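Local coordinates for isomerase prhC (Penicillium brasilianum, PDB 5X9J), which acts as an isomerase in the biosynthesis of paraherquonin, a highly congested hexacyclic fungal meroterpenoid, and works as a homodimer, at residues K29-A34 with M100-A105; R77-E82 with K167-W172; I86-K91 with S116-G121; I94-T99 with A110-C115; V130-T135 with D142-F147. All coordinates share one frame; numbering follows the deposited sequence.

Contact 1: K29-A34 with M100-A105; sequences KLIALA and MVVDEA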
# COMPACT_ATOMS: atom_id res chain seq x y z
N LYS B 29 11.91 11.30 16.13
CA LYS B 29 12.62 11.77 14.94
C LYS B 29 12.06 11.13 13.67
O LYS B 29 11.95 11.79 12.63
CB LYS B 29 14.11 11.47 15.04
CG LYS B 29 14.85 12.19 16.17
CD LYS B 29 16.34 11.89 16.08
CE LYS B 29 17.01 11.91 17.44
NZ LYS B 29 18.41 11.39 17.37
N LEU B 30 11.72 9.85 13.74
CA LEU B 30 11.18 9.19 12.55
C LEU B 30 9.80 9.74 12.21
O LEU B 30 9.49 9.97 11.04
CB LEU B 30 11.13 7.67 12.77
CG LEU B 30 12.49 6.96 12.73
CD1 LEU B 30 12.39 5.54 13.22
CD2 LEU B 30 13.07 6.98 11.31
N ILE B 31 8.96 9.95 13.23
CA ILE B 31 7.64 10.54 12.98
C ILE B 31 7.79 11.94 12.42
O ILE B 31 7.12 12.31 11.45
CB ILE B 31 6.81 10.52 14.28
CG1 ILE B 31 6.47 9.08 14.66
CG2 ILE B 31 5.51 11.35 14.13
CD1 ILE B 31 5.96 8.94 16.09
N ALA B 32 8.70 12.74 12.98
CA ALA B 32 8.94 14.09 12.46
C ALA B 32 9.43 14.04 11.02
O ALA B 32 9.05 14.88 10.20
CB ALA B 32 9.96 14.82 13.34
N LEU B 33 10.29 13.07 10.70
CA LEU B 33 10.77 12.94 9.33
C LEU B 33 9.63 12.66 8.36
O LEU B 33 9.58 13.22 7.27
CB LEU B 33 11.84 11.85 9.25
CG LEU B 33 12.48 11.68 7.87
CD1 LEU B 33 13.26 12.93 7.50
CD2 LEU B 33 13.38 10.45 7.83
N ALA B 34 8.68 11.81 8.76
CA ALA B 34 7.55 11.48 7.90
C ALA B 34 6.67 12.71 7.65
O ALA B 34 6.28 12.99 6.50
CB ALA B 34 6.73 10.35 8.53
N MET B 100 0.29 4.17 11.95
CA MET B 100 1.69 4.33 11.60
C MET B 100 2.55 3.23 12.23
O MET B 100 2.28 2.80 13.35
CB MET B 100 2.14 5.70 12.08
CG MET B 100 3.46 6.18 11.67
SD MET B 100 3.56 7.89 12.29
CE MET B 100 2.51 8.75 11.17
N VAL B 101 3.57 2.78 11.51
CA VAL B 101 4.46 1.72 11.99
C VAL B 101 5.87 2.30 12.04
O VAL B 101 6.41 2.70 11.01
CB VAL B 101 4.41 0.49 11.07
CG1 VAL B 101 5.24 -0.67 11.66
CG2 VAL B 101 2.94 0.06 10.85
N VAL B 102 6.46 2.35 13.23
CA VAL B 102 7.76 2.98 13.42
C VAL B 102 8.78 1.94 13.88
O VAL B 102 8.62 1.33 14.94
CB VAL B 102 7.69 4.14 14.43
CG1 VAL B 102 8.97 4.95 14.37
CG2 VAL B 102 6.48 5.04 14.14
N ASP B 103 9.84 1.77 13.09
CA ASP B 103 10.89 0.77 13.34
C ASP B 103 12.15 1.51 13.78
O ASP B 103 12.97 1.92 12.96
CB ASP B 103 11.15 -0.09 12.09
CG ASP B 103 12.02 -1.33 12.38
OD1 ASP B 103 12.80 -1.32 13.37
OD2 ASP B 103 11.92 -2.32 11.60
N GLU B 104 12.31 1.67 15.10
CA GLU B 104 13.41 2.47 15.64
C GLU B 104 14.77 1.82 15.37
O GLU B 104 15.72 2.50 15.00
CB GLU B 104 13.21 2.68 17.13
CG GLU B 104 11.93 3.46 17.46
CD GLU B 104 11.49 3.28 18.91
OE1 GLU B 104 12.35 3.38 19.82
OE2 GLU B 104 10.29 3.02 19.15
N ALA B 105 14.85 0.49 15.51
CA ALA B 105 16.12 -0.20 15.26
C ALA B 105 16.54 -0.08 13.80
O ALA B 105 17.71 0.17 13.50
CB ALA B 105 16.00 -1.67 15.65
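Leu-30 and Val-102 carry the apolar core of this helix-on-strand contact. Their side chains run past one another head to tail, and the closest pair is the methyls Leu-30 CD1 and Val-102 CG1 at 3.7 Å; Leu-30 CB lies beside the same valine methyl. At the next residue of the helix, Ile-31 offers its CG1: this carbon reaches Met-100 SD at 3.9 Å and, on a crossing close to a right angle, Val-102 CG2 at 4.1 Å. The two valine branches therefore serve two different helix residues. Met-100 puts its sulfur beside the helix by running out extended, with CG anti to the backbone N (chi1 -171°), and bending only at chi3.

Backbone atoms of the strand join in at its far end. Leu-30 CD1 rests against Asp-103 O (3.7 Å) and against Glu-104 CA, so one methyl spans the strand's exit. No hydrogen bond crosses between the segments.

The charges work outside this packing. Glu-104 OE2 is paired with Arg-27 at the start of the same helix, while Asp-103 OD2 bridges to Arg-27 of the second subunit.

Short strand 101-103 thus lies between helix 26-43 of its own chain and the second subunit, its axis about 9.3 Å from that of the helical segment; beside it strand 108-119 brings Ile-109 and Phe-111 against Met-100, and strand 124-134 sets Ala-134 against Leu-30.

Contact 2: R77-E82 with K167-W172; sequences REYFEE and KGLDSW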
# COMPACT_ATOMS: atom_id res chain seq x y z
N ARG B 77 13.00 14.30 -9.89
CA ARG B 77 12.78 15.70 -10.24
C ARG B 77 12.06 15.82 -11.57
O ARG B 77 11.09 16.58 -11.70
CB ARG B 77 14.10 16.46 -10.28
CG ARG B 77 13.95 17.93 -10.71
CD ARG B 77 15.20 18.74 -10.39
NE ARG B 77 16.40 17.94 -10.61
CZ ARG B 77 17.59 18.21 -10.07
NH1 ARG B 77 17.73 19.26 -9.26
NH2 ARG B 77 18.63 17.41 -10.32
N GLU B 78 12.51 15.07 -12.58
CA GLU B 78 11.84 15.10 -13.88
C GLU B 78 10.39 14.65 -13.76
O GLU B 78 9.49 15.25 -14.36
CB GLU B 78 12.59 14.24 -14.89
CG GLU B 78 13.95 14.79 -15.31
CD GLU B 78 14.66 13.89 -16.33
OE1 GLU B 78 15.67 13.23 -15.97
OE2 GLU B 78 14.21 13.84 -17.49
N TYR B 79 10.14 13.60 -12.98
CA TYR B 79 8.76 13.13 -12.81
C TYR B 79 7.90 14.20 -12.15
O TYR B 79 6.75 14.43 -12.58
CB TYR B 79 8.72 11.84 -12.01
CG TYR B 79 7.31 11.39 -11.70
CD1 TYR B 79 6.52 10.79 -12.67
CD2 TYR B 79 6.76 11.61 -10.44
CE1 TYR B 79 5.23 10.39 -12.39
CE2 TYR B 79 5.46 11.21 -10.15
CZ TYR B 79 4.70 10.61 -11.13
OH TYR B 79 3.41 10.21 -10.86
N PHE B 80 8.42 14.86 -11.12
CA PHE B 80 7.64 15.90 -10.45
C PHE B 80 7.36 17.08 -11.38
O PHE B 80 6.29 17.70 -11.28
CB PHE B 80 8.36 16.37 -9.19
CG PHE B 80 8.25 15.41 -8.02
CD1 PHE B 80 8.65 15.78 -6.75
CD2 PHE B 80 7.73 14.13 -8.21
CE1 PHE B 80 8.55 14.89 -5.68
CE2 PHE B 80 7.63 13.24 -7.13
CZ PHE B 80 8.04 13.62 -5.87
N GLU B 81 8.28 17.40 -12.28
CA GLU B 81 8.02 18.45 -13.26
C GLU B 81 6.84 18.09 -14.15
O GLU B 81 5.98 18.94 -14.42
CB GLU B 81 9.27 18.72 -14.09
CG GLU B 81 10.40 19.39 -13.32
CD GLU B 81 9.96 20.68 -12.63
OE1 GLU B 81 10.00 20.74 -11.38
OE2 GLU B 81 9.58 21.64 -13.35
N GLU B 82 6.77 16.84 -14.62
CA GLU B 82 5.63 16.42 -15.42
C GLU B 82 4.34 16.56 -14.64
O GLU B 82 3.31 16.99 -15.19
CB GLU B 82 5.81 14.98 -15.90
CG GLU B 82 7.01 14.77 -16.79
CD GLU B 82 6.87 15.47 -18.15
OE1 GLU B 82 5.74 15.89 -18.52
OE2 GLU B 82 7.89 15.58 -18.86
N LYS B 167 1.09 12.16 -22.10
CA LYS B 167 2.33 11.53 -22.57
C LYS B 167 3.49 11.76 -21.62
O LYS B 167 4.34 10.87 -21.46
CB LYS B 167 2.67 12.01 -23.98
CG LYS B 167 1.71 11.49 -25.03
CD LYS B 167 2.20 11.77 -26.45
CE LYS B 167 1.27 11.14 -27.48
NZ LYS B 167 1.64 11.51 -28.88
N GLY B 168 3.55 12.92 -20.96
CA GLY B 168 4.64 13.18 -20.03
C GLY B 168 4.63 12.24 -18.83
O GLY B 168 5.64 11.63 -18.50
N LEU B 169 3.48 12.13 -18.16
CA LEU B 169 3.39 11.21 -17.03
C LEU B 169 3.50 9.76 -17.49
O LEU B 169 4.10 8.92 -16.80
CB LEU B 169 2.08 11.43 -16.27
CG LEU B 169 2.01 12.68 -15.40
CD1 LEU B 169 0.63 12.81 -14.79
CD2 LEU B 169 3.09 12.65 -14.32
N ASP B 170 2.94 9.44 -18.66
CA ASP B 170 2.96 8.07 -19.17
C ASP B 170 4.38 7.57 -19.39
O ASP B 170 4.67 6.40 -19.14
CB ASP B 170 2.17 7.99 -20.47
CG ASP B 170 1.24 6.80 -20.49
OD1 ASP B 170 0.56 6.56 -19.47
OD2 ASP B 170 1.19 6.09 -21.53
N SER B 171 5.27 8.45 -19.85
CA SER B 171 6.65 8.03 -20.09
C SER B 171 7.35 7.60 -18.80
O SER B 171 8.32 6.84 -18.87
CB SER B 171 7.43 9.15 -20.79
OG SER B 171 7.61 10.26 -19.93
N TRP B 172 6.86 8.04 -17.64
CA TRP B 172 7.36 7.57 -16.35
C TRP B 172 6.51 6.45 -15.76
O TRP B 172 7.05 5.54 -15.13
CB TRP B 172 7.44 8.73 -15.36
CG TRP B 172 8.47 9.75 -15.75
CD1 TRP B 172 8.25 10.97 -16.33
CD2 TRP B 172 9.89 9.61 -15.62
NE1 TRP B 172 9.45 11.60 -16.56
CE2 TRP B 172 10.47 10.79 -16.13
CE3 TRP B 172 10.73 8.60 -15.12
CZ2 TRP B 172 11.85 10.99 -16.16
CZ3 TRP B 172 12.10 8.81 -15.14
CH2 TRP B 172 12.65 9.99 -15.66
O HOH W 1 10.08 13.76 -18.34
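Trp-172 leans across onto helix 73-86, and its side chain can be followed outward atom by atom. CB lies at the edge of the Tyr-79 ring, 3.5 Å from CD1 of that tyrosine, and Trp-172 CG sits 3.8 Å from the same carbon. The tyrosine edge is turned toward the indole face in an offset edge-to-face pair, planes 83° apart and centroids 5.7 Å from each other. Further out, the five-membered ring slips under the helix backbone: Tyr-79 CA stands over its face, 4.2 Å from the centroid, in a CH-pi contact. Trp-172 CD1 and NE1 meet Glu-82 CG, which comes in at the ring edge. NE1 also gives its hydrogen to a water 2.9 Å away, and that water in turn donates to Glu-82 OE2, so the indole nitrogen and the carboxylate are joined indirectly. At the six-membered ring, Trp-172 CZ2 ends against Glu-78 CB at 3.6 Å, with Glu-78 OE2 at the edge in the indole plane.

This is a nearly antiparallel pair of helices, 149° between their directions, in which C-terminal helix 167-173 is laid on helix 73-86 at the surface of an α+β fold consistent with the NTF2-like type.

Where the helices come nearest, Gly-168 faces Glu-82. The glutamate bends at chi2 (-67°) and folds its carboxylate over the glycine, OE1 standing 3.3 Å from Gly-168 CA in the space a larger residue's CB would need. Deeper in, Leu-169 CD2 wedges between Tyr-79 CE1 and Glu-82 CB, while the rest of Leu-169 packs on Trp-83 and on Met-157 and Leu-160 of helix 150-162.

Contact 3: I86-K91 with S116-G121; sequences IGWNSK and SADTIG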
# COMPACT_ATOMS: atom_id res chain seq x y z
N ILE B 86 0.71 19.32 -15.33
CA ILE B 86 -0.68 18.92 -15.47
C ILE B 86 -1.50 19.15 -14.21
O ILE B 86 -2.73 19.01 -14.27
CB ILE B 86 -0.81 17.45 -15.94
CG1 ILE B 86 -0.24 16.46 -14.91
CG2 ILE B 86 -0.09 17.28 -17.28
CD1 ILE B 86 -1.22 16.04 -13.84
N GLY B 87 -0.87 19.49 -13.09
CA GLY B 87 -1.60 19.64 -11.85
C GLY B 87 -1.15 20.87 -11.09
O GLY B 87 -0.05 21.38 -11.28
N TRP B 88 -2.03 21.34 -10.21
CA TRP B 88 -1.76 22.49 -9.36
C TRP B 88 -2.53 22.29 -8.07
O TRP B 88 -3.40 21.43 -7.96
CB TRP B 88 -2.12 23.83 -10.07
CG TRP B 88 -3.56 23.90 -10.54
CD1 TRP B 88 -4.61 24.48 -9.88
CD2 TRP B 88 -4.10 23.35 -11.75
NE1 TRP B 88 -5.77 24.33 -10.61
CE2 TRP B 88 -5.49 23.64 -11.76
CE3 TRP B 88 -3.56 22.64 -12.83
CZ2 TRP B 88 -6.33 23.25 -12.81
CZ3 TRP B 88 -4.40 22.25 -13.87
CH2 TRP B 88 -5.77 22.55 -13.85
N ASN B 89 -2.18 23.10 -7.06
CA ASN B 89 -2.78 22.99 -5.73
C ASN B 89 -2.59 21.57 -5.18
O ASN B 89 -3.51 20.95 -4.64
CB ASN B 89 -4.26 23.39 -5.77
CG ASN B 89 -4.80 23.76 -4.39
OD1 ASN B 89 -4.05 24.19 -3.50
ND2 ASN B 89 -6.11 23.60 -4.21
N SER B 90 -1.37 21.06 -5.34
CA SER B 90 -1.02 19.72 -4.91
C SER B 90 -0.80 19.68 -3.40
O SER B 90 -0.01 20.47 -2.86
CB SER B 90 0.26 19.25 -5.60
OG SER B 90 0.03 19.00 -6.97
N LYS B 91 -1.48 18.75 -2.73
CA LYS B 91 -1.39 18.56 -1.29
C LYS B 91 -1.10 17.09 -0.99
O LYS B 91 -1.60 16.21 -1.69
CB LYS B 91 -2.69 18.98 -0.59
CG LYS B 91 -3.08 20.45 -0.77
CD LYS B 91 -4.52 20.71 -0.29
CE LYS B 91 -4.96 22.17 -0.51
NZ LYS B 91 -4.19 23.13 0.33
N SER B 116 -4.11 15.18 -3.01
CA SER B 116 -5.13 15.77 -3.85
C SER B 116 -4.49 16.84 -4.72
O SER B 116 -3.43 17.37 -4.39
CB SER B 116 -6.27 16.38 -3.03
OG SER B 116 -5.78 17.39 -2.16
N ALA B 117 -5.16 17.13 -5.83
CA ALA B 117 -4.70 18.15 -6.75
C ALA B 117 -5.83 18.47 -7.72
O ALA B 117 -6.69 17.63 -8.00
CB ALA B 117 -3.46 17.71 -7.54
N ASP B 118 -5.83 19.72 -8.19
CA ASP B 118 -6.55 20.05 -9.41
C ASP B 118 -5.66 19.73 -10.59
O ASP B 118 -4.44 19.92 -10.53
CB ASP B 118 -6.95 21.53 -9.41
CG ASP B 118 -8.02 21.82 -8.39
OD1 ASP B 118 -9.10 21.18 -8.47
OD2 ASP B 118 -7.78 22.65 -7.50
N THR B 119 -6.24 19.18 -11.65
CA THR B 119 -5.46 18.81 -12.82
C THR B 119 -6.22 19.17 -14.08
O THR B 119 -7.42 19.44 -14.05
CB THR B 119 -5.14 17.30 -12.87
OG1 THR B 119 -6.31 16.59 -13.30
CG2 THR B 119 -4.68 16.75 -11.50
N ILE B 120 -5.50 19.11 -15.20
CA ILE B 120 -6.10 19.26 -16.52
C ILE B 120 -7.32 18.36 -16.68
O ILE B 120 -8.33 18.75 -17.28
CB ILE B 120 -5.04 18.98 -17.60
CG1 ILE B 120 -3.88 19.96 -17.47
CG2 ILE B 120 -5.67 19.02 -19.00
CD1 ILE B 120 -2.79 19.75 -18.50
N GLY B 121 -7.24 17.14 -16.15
CA GLY B 121 -8.32 16.18 -16.22
C GLY B 121 -9.36 16.29 -15.13
O GLY B 121 -10.24 15.43 -15.05
O HOH W 2 -5.80 19.88 -3.73
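Trp-88 lays one face of its indole across Asp-118, whose CB sits over the five-membered ring, 3.6 Å from the centroid, in a CH-pi contact. The overlap runs on along the strand: Asp-118 O and Thr-119 N lie over the rim of the same face, and Trp-88 CH2 reaches Thr-119 C at 3.4 Å. Placing CG between the backbone N and the carbonyl carbon (chi1 56°) is what folds the ring back over the neighbouring strand.

Beneath it the backbones run antiparallel. Trp-88 and Asp-118 form a hydrogen-bonded pair, with Trp-88 N to Asp-118 O at 2.8 Å and a more bent return bond from Asp-118 N to Trp-88 O. Lys-91 and Ser-116 form the next such pair, Lys-91 N to Ser-116 O being 2.9 Å. Between them the register slips by one, a beta bulge at the corner where Asn-89 turns the chain. A water there donates to Asn-89 O (2.7 Å) and hydrogen-bonds with Ser-116 OG, tying the turned-out carbonyl to the other strand.

At the far end Ile-120 N bonds to Ile-86 O (2.9 Å), and the side chains of Ile-120 and Ile-86 cross at about a right angle, CD1 of the former 3.9 Å from CG2 of the latter.

The bulged pair follows directly on helix 73-86, whose Trp-83 bonds Ser-90 OG; Leu-160 of helix 150-162 packs on both isoleucines, and strand 124-134 pairs with the other edge of strand 108-119 through Tyr-124 and Ala-117.

Contact 4: I94-T99 with A110-C115; sequences IIDEGT and AFRAAC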
# COMPACT_ATOMS: atom_id res chain seq x y z
N ILE B 94 -0.28 13.17 5.96
CA ILE B 94 -0.46 11.92 6.68
C ILE B 94 -1.88 11.84 7.22
O ILE B 94 -2.43 12.82 7.75
CB ILE B 94 0.58 11.80 7.81
CG1 ILE B 94 1.98 11.84 7.24
CG2 ILE B 94 0.38 10.50 8.59
CD1 ILE B 94 3.06 11.64 8.28
N ILE B 95 -2.50 10.67 7.06
CA ILE B 95 -3.82 10.37 7.60
C ILE B 95 -3.70 9.19 8.55
O ILE B 95 -2.73 8.42 8.51
CB ILE B 95 -4.85 10.05 6.50
CG1 ILE B 95 -4.40 8.81 5.70
CG2 ILE B 95 -5.06 11.25 5.57
CD1 ILE B 95 -5.44 8.27 4.69
N ASP B 96 -4.71 9.04 9.41
CA ASP B 96 -4.91 7.84 10.22
C ASP B 96 -3.63 7.50 10.98
O ASP B 96 -3.07 6.40 10.86
CB ASP B 96 -5.37 6.67 9.33
CG ASP B 96 -5.82 5.45 10.13
OD1 ASP B 96 -6.18 5.61 11.32
OD2 ASP B 96 -5.83 4.32 9.56
N GLU B 97 -3.15 8.48 11.74
CA GLU B 97 -1.81 8.43 12.30
C GLU B 97 -1.63 7.30 13.29
O GLU B 97 -0.49 6.86 13.49
CB GLU B 97 -1.47 9.75 13.00
CG GLU B 97 -1.00 10.82 12.05
CD GLU B 97 -0.76 12.15 12.74
OE1 GLU B 97 -0.03 12.19 13.77
OE2 GLU B 97 -1.31 13.16 12.25
N GLY B 98 -2.71 6.82 13.91
CA GLY B 98 -2.59 5.70 14.82
C GLY B 98 -2.16 4.40 14.16
O GLY B 98 -1.76 3.46 14.86
N THR B 99 -2.24 4.30 12.83
CA THR B 99 -1.85 3.05 12.18
C THR B 99 -0.40 3.07 11.71
O THR B 99 0.07 2.07 11.16
CB THR B 99 -2.77 2.73 11.01
OG1 THR B 99 -2.58 3.68 9.96
CG2 THR B 99 -4.19 2.79 11.48
N ALA B 110 6.50 3.42 8.32
CA ALA B 110 5.44 3.24 7.34
C ALA B 110 4.25 4.05 7.80
O ALA B 110 3.87 4.00 8.97
CB ALA B 110 5.06 1.76 7.19
N PHE B 111 3.65 4.82 6.89
CA PHE B 111 2.51 5.63 7.27
C PHE B 111 1.53 5.73 6.11
O PHE B 111 1.90 5.62 4.95
CB PHE B 111 2.94 7.04 7.72
CG PHE B 111 3.75 7.80 6.69
CD1 PHE B 111 3.12 8.66 5.80
CD2 PHE B 111 5.13 7.67 6.64
CE1 PHE B 111 3.87 9.38 4.88
CE2 PHE B 111 5.87 8.36 5.72
CZ PHE B 111 5.24 9.24 4.84
N ARG B 112 0.27 5.93 6.46
CA ARG B 112 -0.77 6.19 5.48
C ARG B 112 -0.81 7.68 5.16
O ARG B 112 -0.63 8.52 6.05
CB ARG B 112 -2.12 5.73 6.02
CG ARG B 112 -2.24 4.24 6.24
CD ARG B 112 -3.64 3.91 6.76
NE ARG B 112 -4.64 4.03 5.71
CZ ARG B 112 -5.94 3.87 5.90
NH1 ARG B 112 -6.41 3.60 7.12
NH2 ARG B 112 -6.78 3.97 4.88
N ALA B 113 -1.04 8.00 3.89
CA ALA B 113 -1.09 9.38 3.45
C ALA B 113 -2.20 9.53 2.43
O ALA B 113 -2.67 8.56 1.84
CB ALA B 113 0.25 9.83 2.86
N ALA B 114 -2.65 10.77 2.26
CA ALA B 114 -3.60 11.12 1.22
C ALA B 114 -3.01 12.27 0.41
O ALA B 114 -2.15 13.01 0.89
CB ALA B 114 -4.97 11.50 1.80
N CYS B 115 -3.47 12.39 -0.82
CA CYS B 115 -3.04 13.49 -1.67
C CYS B 115 -4.22 13.95 -2.52
O CYS B 115 -5.21 13.22 -2.70
CB CYS B 115 -1.87 13.11 -2.58
SG CYS B 115 -2.26 11.78 -3.72
O HOH W 3 -0.49 6.73 9.15
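Ile-94 and Ala-113 face each other as an antiparallel non-hydrogen-bonded pair, CA to CA 4.2 Å, and beyond Ile-95 the chain peels away from strand 108-119. This is the point where one edge of the curved sheet changes strand: 90-94 ends, a loop with a short 3-10 turn follows, and 101-103 takes over beside the same neighbour. Ile-95 N still bonds to Arg-112 O (3.0 Å), but the return bond is replaced by a water, which donates to Ile-95 O and accepts from Arg-112 N.

Ile-94 sets CG1 3.7 Å from Phe-111 CD1 and carries its CD1 over the phenyl face, a CH-pi contact within the core. Toward the other side of the sheet, Ile-95 sends CG2 to Ala-114 CB (3.8 Å) and places CD1 over one face of the Arg-112 guanidinium.

Arg-112 spans the loop. A bend at chi3 (74°) swings its head to Asp-96, where NH1 meets OD2 at 2.6 Å in a salt bridge. The bond is bent at the hydrogen (130°), and NH1 comes to OD2 on the anti side, out of the carboxylate plane, with the two flat groups 79° apart. A leucine in place of Arg-112 would probably leave the Asp-96 carboxylate without its countercharge and the loop less firmly held to the strand. Trp-145 of the second subunit packs on Asp-96 and Thr-99. Thr-99 OG1 touches Arg-112 CD at 3.4 Å while giving its hydrogen to Asp-96 O, 2.9 Å off and in the carbonyl plane.

Contact 5: V130-T135 with D142-F147; sequences VILQAT and DGIWEF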
# COMPACT_ATOMS: atom_id res chain seq x y z
N VAL B 130 3.21 4.88 2.51
CA VAL B 130 4.59 5.27 2.24
C VAL B 130 5.47 4.58 3.27
O VAL B 130 5.15 4.59 4.46
CB VAL B 130 4.78 6.80 2.29
CG1 VAL B 130 6.26 7.16 2.09
CG2 VAL B 130 3.91 7.49 1.22
N ILE B 131 6.57 3.99 2.82
CA ILE B 131 7.61 3.53 3.72
C ILE B 131 8.85 4.38 3.46
O ILE B 131 9.28 4.53 2.32
CB ILE B 131 7.93 2.04 3.52
CG1 ILE B 131 6.69 1.18 3.77
CG2 ILE B 131 9.10 1.63 4.44
CD1 ILE B 131 6.93 -0.33 3.50
N LEU B 132 9.43 4.92 4.53
CA LEU B 132 10.69 5.64 4.42
C LEU B 132 11.80 4.86 5.11
O LEU B 132 11.61 4.34 6.22
CB LEU B 132 10.60 7.03 5.04
CG LEU B 132 9.51 7.95 4.49
CD1 LEU B 132 9.48 9.27 5.28
CD2 LEU B 132 9.71 8.21 3.01
N GLN B 133 12.94 4.77 4.45
CA GLN B 133 14.18 4.35 5.07
C GLN B 133 14.96 5.61 5.38
O GLN B 133 15.31 6.37 4.47
CB GLN B 133 14.99 3.42 4.16
CG GLN B 133 16.41 3.14 4.69
CD GLN B 133 16.39 2.24 5.90
OE1 GLN B 133 16.04 1.07 5.79
NE2 GLN B 133 16.75 2.77 7.07
N ALA B 134 15.20 5.87 6.66
CA ALA B 134 15.94 7.05 7.05
C ALA B 134 17.41 6.72 7.20
O ALA B 134 17.80 5.56 7.36
CB ALA B 134 15.40 7.60 8.37
N THR B 135 18.24 7.76 7.14
CA THR B 135 19.63 7.61 7.56
C THR B 135 19.68 7.37 9.06
O THR B 135 18.68 7.47 9.78
CB THR B 135 20.45 8.84 7.22
OG1 THR B 135 19.77 10.01 7.70
CG2 THR B 135 20.67 8.94 5.74
N ASP B 142 16.70 7.85 2.72
CA ASP B 142 17.58 7.07 1.85
C ASP B 142 16.82 6.09 0.97
O ASP B 142 17.39 5.57 0.00
CB ASP B 142 18.62 6.31 2.70
CG ASP B 142 19.70 5.61 1.85
OD1 ASP B 142 20.24 6.21 0.89
OD2 ASP B 142 20.00 4.43 2.15
N GLY B 143 15.54 5.83 1.26
CA GLY B 143 14.71 4.98 0.44
C GLY B 143 13.24 5.30 0.63
O GLY B 143 12.81 5.64 1.73
N ILE B 144 12.47 5.22 -0.45
CA ILE B 144 11.04 5.53 -0.44
C ILE B 144 10.32 4.42 -1.19
O ILE B 144 10.67 4.11 -2.33
CB ILE B 144 10.73 6.89 -1.10
CG1 ILE B 144 11.51 8.01 -0.42
CG2 ILE B 144 9.22 7.18 -1.09
CD1 ILE B 144 11.70 9.24 -1.30
N TRP B 145 9.32 3.82 -0.55
CA TRP B 145 8.40 2.89 -1.20
C TRP B 145 7.01 3.49 -1.12
O TRP B 145 6.60 3.95 -0.05
CB TRP B 145 8.43 1.51 -0.52
CG TRP B 145 9.77 0.83 -0.63
CD1 TRP B 145 10.11 -0.16 -1.51
CD2 TRP B 145 10.94 1.11 0.14
NE1 TRP B 145 11.44 -0.52 -1.32
CE2 TRP B 145 11.97 0.24 -0.31
CE3 TRP B 145 11.23 2.01 1.18
CZ2 TRP B 145 13.25 0.25 0.23
CZ3 TRP B 145 12.51 2.02 1.72
CH2 TRP B 145 13.51 1.14 1.25
N GLU B 146 6.29 3.49 -2.23
CA GLU B 146 4.96 4.07 -2.24
C GLU B 146 3.95 3.10 -2.82
O GLU B 146 4.17 2.53 -3.90
CB GLU B 146 4.91 5.38 -3.03
CG GLU B 146 3.48 5.92 -3.12
CD GLU B 146 3.34 7.27 -3.83
OE1 GLU B 146 2.90 8.23 -3.15
OE2 GLU B 146 3.65 7.37 -5.05
N PHE B 147 2.84 2.93 -2.12
CA PHE B 147 1.64 2.28 -2.62
C PHE B 147 0.55 3.32 -2.79
O PHE B 147 0.39 4.19 -1.93
CB PHE B 147 1.13 1.21 -1.66
CG PHE B 147 2.01 0.04 -1.55
CD1 PHE B 147 3.18 0.10 -0.80
CD2 PHE B 147 1.68 -1.14 -2.20
CE1 PHE B 147 4.02 -1.00 -0.70
CE2 PHE B 147 2.50 -2.24 -2.10
CZ PHE B 147 3.67 -2.18 -1.35
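Trp-145 turns the edge of its indole to the neighbouring strand. CE3 touches Ile-131 CG2 at 3.9 Å and Ile-131 O, in the ring plane, at 3.4 Å, while CZ3 reaches Gln-133 CB at 3.8 Å. With CG beside the backbone N (chi1 -64°), the ring runs back along its own strand above Gly-143, where a CB would collide with Trp-145 CH2. On the other face of the sheet, Leu-132 and Ile-144 pack alongside each other, CD2 to CG1 3.9 Å.

Straight bonds between Ile-131 and Trp-145, in both directions, hold this register in the antiparallel hairpin of strands 124-134 and 141-148. A classic beta bulge interrupts it: Gln-133 O accepts from Asp-142 N (2.7 Å) and, more loosely, from Gly-143 N (3.3 Å).

Gln-133 curls at chi2 and donates from NE2 to Ala-134 O at 3.0 Å, in the plane of both groups; Lys-108 holds its OE1. Further out, Tyr-60 stacks on the indole and Thr-99 of the second subunit packs against it. Cutting Trp-145 back to alanine is likely to open a gap beside Ile-131 and Gln-133 and leave Tyr-60 without its stacking partner. On the opposite side, Phe-37 of helix 26-43 meets Leu-132 and Ile-144.

Contacts 3, 4 and 5 all reach the one curved sheet: 3 and 4 share strand 108-119, and contact 5 is the hairpin beginning with its neighbour, strand 124-134. Contact 1 lays helix 26-43 on the sheet's short strand 101-103 and lies close to contacts 4 and 5, centres 12 and 11 Å away; these three all touch the second subunit, so core and dimer interface meet at this end. Contact 2 lies at the other end, its centre 29 Å from that of contact 1, joined to contact 3 where Leu-169 packs on Ile-86. Along the chain, contacts 3, 4 and 5 are nested inside the loop closed by contact 2, which brings the C-terminal helix back.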